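Local coordinates for putative carbonic anhydrase (Streptococcus mutans, PDB 3LAS) that catalyses the reversible hydration of carbon dioxide to hydrogencarbonate as a zinc-dependent carbonic anhydrase of the beta class, at the interface of chains A and B. Numbering follows the deposited sequence. Chains: chain A/B, Putative carbonic anhydrase.

Contact 1 and contact 2 are separate patches of one two-fold symmetric interface, with the centres of their C-alpha atoms about 32 Å apart. They share no residue, yet helix 68-80 runs through contact 2 on chain A, and B:Leu81, just past the same helix in the other chain, reaches contact 1. Contact 1 brings a loop of the partner chain against the Asp-Arg pair and A:Asp93, next to the active-site zinc of chain A, whereas contact 2 joins the chains well away from it, through largely apolar packing of that helix against helix 101-112 and nearby aromatics. Both are consistent with the dimer typical of beta-class carbonic anhydrases.

Contact 1: the interface of chains A and B. Residues chain A 40, 42, 93-95, 98; chain B 24, 27, 81.
B:Leu27 lies over one face of the A:Arg42 guanidinium, its CA 4.0 Å from CZ and above the centre of the flat group. Its branches part from there: B:Leu27 CD2 turns to the A:Asp40 carboxylate, 3.4 Å from OD2 and at about a right angle to that side chain, while CD1 rests near the A:Asp93 backbone O and meets the A:Thr98 methyl CG2 tip to tip. B:Leu81 adds CD2 beside A:Gly95 CA.

Under this apolar cover, A:Arg42 joins two carboxylates. It grips A:Asp40 side-on: NE of A:Arg42 donates to the syn lone pair of A:Asp40 OD1 (2.9 Å), which lies in the guanidinium plane, while NH2 reaches OD2 from a tilted position. The backbone N of A:Arg42 meets OD1 from above the carboxylate plane, so two donors fix that oxygen. With CG anti to its backbone N (chi1 -166°), A:Asp40 presents both oxygens to the arginine. This Asp-Arg dyad is characteristic of beta-class enzymes; A:Cys94, next in sequence to A:Asp93, is a zinc ligand.

The other end of the guanidinium holds A:Asp93 end-on: A:Arg42 NH1 makes a nearly straight salt bridge to A:Asp93 OD2 (2.8 Å), and NH2 bonds to the backbone O. The B:His24 ring, turned 75° from the guanidinium, directs its edge at the same carboxylate, where NE2 donates a weak hydrogen bond to A:Asp93 OD2 at 3.4 Å.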
# COMPACT_ATOMS: atom_id res chain seq x y z
N ASP A 40 5.65 -3.66 -5.06
CA ASP A 40 6.22 -4.76 -5.80
C ASP A 40 5.51 -6.09 -5.60
O ASP A 40 5.28 -6.55 -4.50
CB ASP A 40 7.69 -4.92 -5.42
CG ASP A 40 8.39 -5.82 -6.40
OD1 ASP A 40 8.45 -7.06 -6.16
OD2 ASP A 40 8.98 -5.27 -7.35
N ARG A 42 6.46 -9.02 -5.96
CA ARG A 42 7.27 -10.13 -5.43
C ARG A 42 7.48 -10.01 -3.94
O ARG A 42 8.27 -10.77 -3.37
CB ARG A 42 8.61 -10.17 -6.13
CG ARG A 42 8.47 -10.27 -7.69
CD ARG A 42 9.75 -9.89 -8.40
NE ARG A 42 10.05 -8.48 -8.16
CZ ARG A 42 11.14 -7.88 -8.62
NH1 ARG A 42 12.03 -8.56 -9.40
NH2 ARG A 42 11.44 -6.66 -8.25
N ASP A 93 16.06 -4.67 -6.67
CA ASP A 93 15.46 -4.73 -7.98
C ASP A 93 14.14 -3.95 -8.01
O ASP A 93 13.14 -4.39 -8.59
CB ASP A 93 15.28 -6.16 -8.48
CG ASP A 93 14.98 -6.23 -9.97
OD1 ASP A 93 15.49 -5.39 -10.77
OD2 ASP A 93 14.25 -7.14 -10.42
N CYS A 94 14.11 -2.76 -7.45
CA CYS A 94 12.90 -1.94 -7.42
C CYS A 94 12.75 -1.16 -8.71
O CYS A 94 13.74 -0.65 -9.32
CB CYS A 94 12.98 -1.00 -6.26
SG CYS A 94 11.48 0.06 -6.00
N GLY A 95 11.50 -1.04 -9.17
CA GLY A 95 11.17 -0.27 -10.33
C GLY A 95 11.65 1.17 -10.21
O GLY A 95 11.97 1.82 -11.23
N THR A 98 14.85 2.06 -12.07
CA THR A 98 14.90 1.80 -13.52
C THR A 98 14.63 2.95 -14.41
O THR A 98 14.63 2.79 -15.63
CB THR A 98 13.92 0.67 -13.88
OG1 THR A 98 12.56 1.10 -13.77
CG2 THR A 98 14.17 -0.60 -13.00
N HIS B 24 14.38 -15.81 -8.56
CA HIS B 24 14.07 -14.49 -9.15
C HIS B 24 12.80 -14.56 -9.92
O HIS B 24 12.60 -15.47 -10.78
CB HIS B 24 15.25 -14.11 -10.10
CG HIS B 24 15.13 -12.69 -10.56
ND1 HIS B 24 14.73 -12.28 -11.83
CD2 HIS B 24 15.13 -11.57 -9.80
CE1 HIS B 24 14.65 -10.96 -11.85
NE2 HIS B 24 14.86 -10.51 -10.62
N LEU B 27 10.12 -8.19 -12.64
CA LEU B 27 9.52 -6.97 -12.15
C LEU B 27 8.07 -6.77 -12.60
O LEU B 27 7.23 -6.20 -11.88
CB LEU B 27 10.37 -5.72 -12.62
CG LEU B 27 11.04 -5.02 -11.43
CD1 LEU B 27 12.05 -4.00 -11.94
CD2 LEU B 27 10.13 -4.35 -10.40
N LEU B 81 6.11 -0.55 -15.79
CA LEU B 81 6.20 -1.97 -15.37
C LEU B 81 5.14 -2.79 -15.94
O LEU B 81 4.95 -3.92 -15.49
CB LEU B 81 6.25 -2.03 -13.80
CG LEU B 81 7.38 -1.21 -13.13
CD1 LEU B 81 7.22 -1.31 -11.58
CD2 LEU B 81 8.78 -1.71 -13.51

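Contact 2: the interface of chains A and B. Residues chain A 75-76, 79-80; chain B 99, 104, 108, 121.
A:Ile76, A:Val75 and the two glutamines of one helix meet a cluster of chain B aromatic rings and B:Leu108, chiefly through apolar contacts. A:Ile76 points its CG1-CD1 arm between rings: CD1 lies 3.9 Å from CZ of B:Phe99, and CG1 packs against CE2 of B:Phe104, both at about a right angle. CD1 also approaches the backbone O of B:Phe121. A:Val75 turns CG1 anti to its backbone N (chi1 165°), carrying that methyl to CD2 of B:Leu108 at 3.7 Å and to the rim of B:Phe104. The same leucine CD2 packs against CG of A:Gln79, also at 3.7 Å, so the aliphatic part of the glutamine extends the apolar surface.

Mixed polar-aromatic contacts gather at A:Gln80. Its chain bends at chi2, bringing A:Gln80 OE1 to 3.7 Å from CE1 of B:Phe104 and A:Gln80 NE2 against CD2 of B:Phe99. The amide stands steeply to both rings, 84° from the former and 79° from the latter. The backbone O of A:Val75 faces the edge of B:Phe104 in the ring plane.

Ring packing within chain B shapes the receiving surface. B:Leu108 CG covers one face of B:Phe104, whose CD2 lies 3.6 Å above the plane of the B:Phe121 ring. B:Phe104 CG in turn sits over a face of B:Phe99, near its rim.

In the fold, the chain A residues occupy the C-terminal half of helix 68-80, while B:Phe104 and B:Leu108 project from helix 101-112, flanked by B:Phe99 and B:Phe121 in the segments before and after it.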
# COMPACT_ATOMS: atom_id res chain seq x y z
N VAL A 75 -0.88 9.27 9.95
CA VAL A 75 -1.52 10.04 11.03
C VAL A 75 -2.84 9.33 11.33
O VAL A 75 -3.22 9.20 12.56
CB VAL A 75 -1.77 11.47 10.53
CG1 VAL A 75 -2.79 12.18 11.51
CG2 VAL A 75 -0.50 12.22 10.36
N ILE A 76 -3.59 8.78 10.38
CA ILE A 76 -4.79 8.00 10.70
C ILE A 76 -4.37 6.76 11.44
O ILE A 76 -4.96 6.39 12.50
CB ILE A 76 -5.58 7.68 9.37
CG1 ILE A 76 -6.14 8.99 8.85
CG2 ILE A 76 -6.65 6.63 9.66
CD1 ILE A 76 -6.58 8.84 7.36
N GLN A 79 -3.03 8.10 15.12
CA GLN A 79 -3.87 8.89 16.03
C GLN A 79 -5.23 8.34 16.08
O GLN A 79 -5.91 8.48 17.14
CB GLN A 79 -3.89 10.39 15.61
CG GLN A 79 -2.46 10.99 15.59
CD GLN A 79 -1.58 10.70 16.78
OE1 GLN A 79 -2.06 10.70 17.92
NE2 GLN A 79 -0.31 10.44 16.58
N GLN A 80 -5.79 7.74 15.04
CA GLN A 80 -7.10 7.14 15.13
C GLN A 80 -6.98 5.65 15.49
O GLN A 80 -7.80 5.12 16.24
CB GLN A 80 -7.80 7.37 13.79
CG GLN A 80 -9.29 7.02 13.72
CD GLN A 80 -10.21 7.93 14.47
OE1 GLN A 80 -9.75 8.77 15.23
NE2 GLN A 80 -11.50 7.71 14.33
N PHE B 99 -14.63 8.92 11.19
CA PHE B 99 -14.47 10.34 11.47
C PHE B 99 -14.88 11.13 10.29
O PHE B 99 -14.78 10.61 9.15
CB PHE B 99 -12.96 10.64 11.78
CG PHE B 99 -11.97 10.29 10.67
CD1 PHE B 99 -11.65 11.21 9.67
CD2 PHE B 99 -11.34 9.04 10.66
CE1 PHE B 99 -10.76 10.89 8.63
CE2 PHE B 99 -10.41 8.75 9.60
CZ PHE B 99 -10.15 9.67 8.66
N PHE B 104 -11.85 14.79 12.92
CA PHE B 104 -10.47 14.37 13.05
C PHE B 104 -9.58 15.57 13.23
O PHE B 104 -8.57 15.46 13.98
CB PHE B 104 -10.07 13.51 11.84
CG PHE B 104 -8.84 12.70 12.06
CD1 PHE B 104 -8.72 11.85 13.15
CD2 PHE B 104 -7.80 12.75 11.10
CE1 PHE B 104 -7.54 11.11 13.37
CE2 PHE B 104 -6.65 11.97 11.34
CZ PHE B 104 -6.53 11.19 12.41
N LEU B 108 -6.91 15.83 16.28
CA LEU B 108 -5.48 16.08 16.11
C LEU B 108 -5.01 17.28 16.93
O LEU B 108 -3.86 17.33 17.36
CB LEU B 108 -5.11 16.28 14.62
CG LEU B 108 -5.30 14.94 13.87
CD1 LEU B 108 -4.91 15.23 12.40
CD2 LEU B 108 -4.45 13.82 14.42
N PHE B 121 -8.40 14.38 4.85
CA PHE B 121 -8.04 13.01 5.28
C PHE B 121 -8.82 11.98 4.49
O PHE B 121 -8.57 10.77 4.70
CB PHE B 121 -8.24 12.88 6.82
CG PHE B 121 -7.19 13.65 7.53
CD1 PHE B 121 -5.92 13.11 7.77
CD2 PHE B 121 -7.48 14.93 7.98
CE1 PHE B 121 -4.91 13.86 8.42
CE2 PHE B 121 -6.45 15.67 8.66
CZ PHE B 121 -5.22 15.11 8.83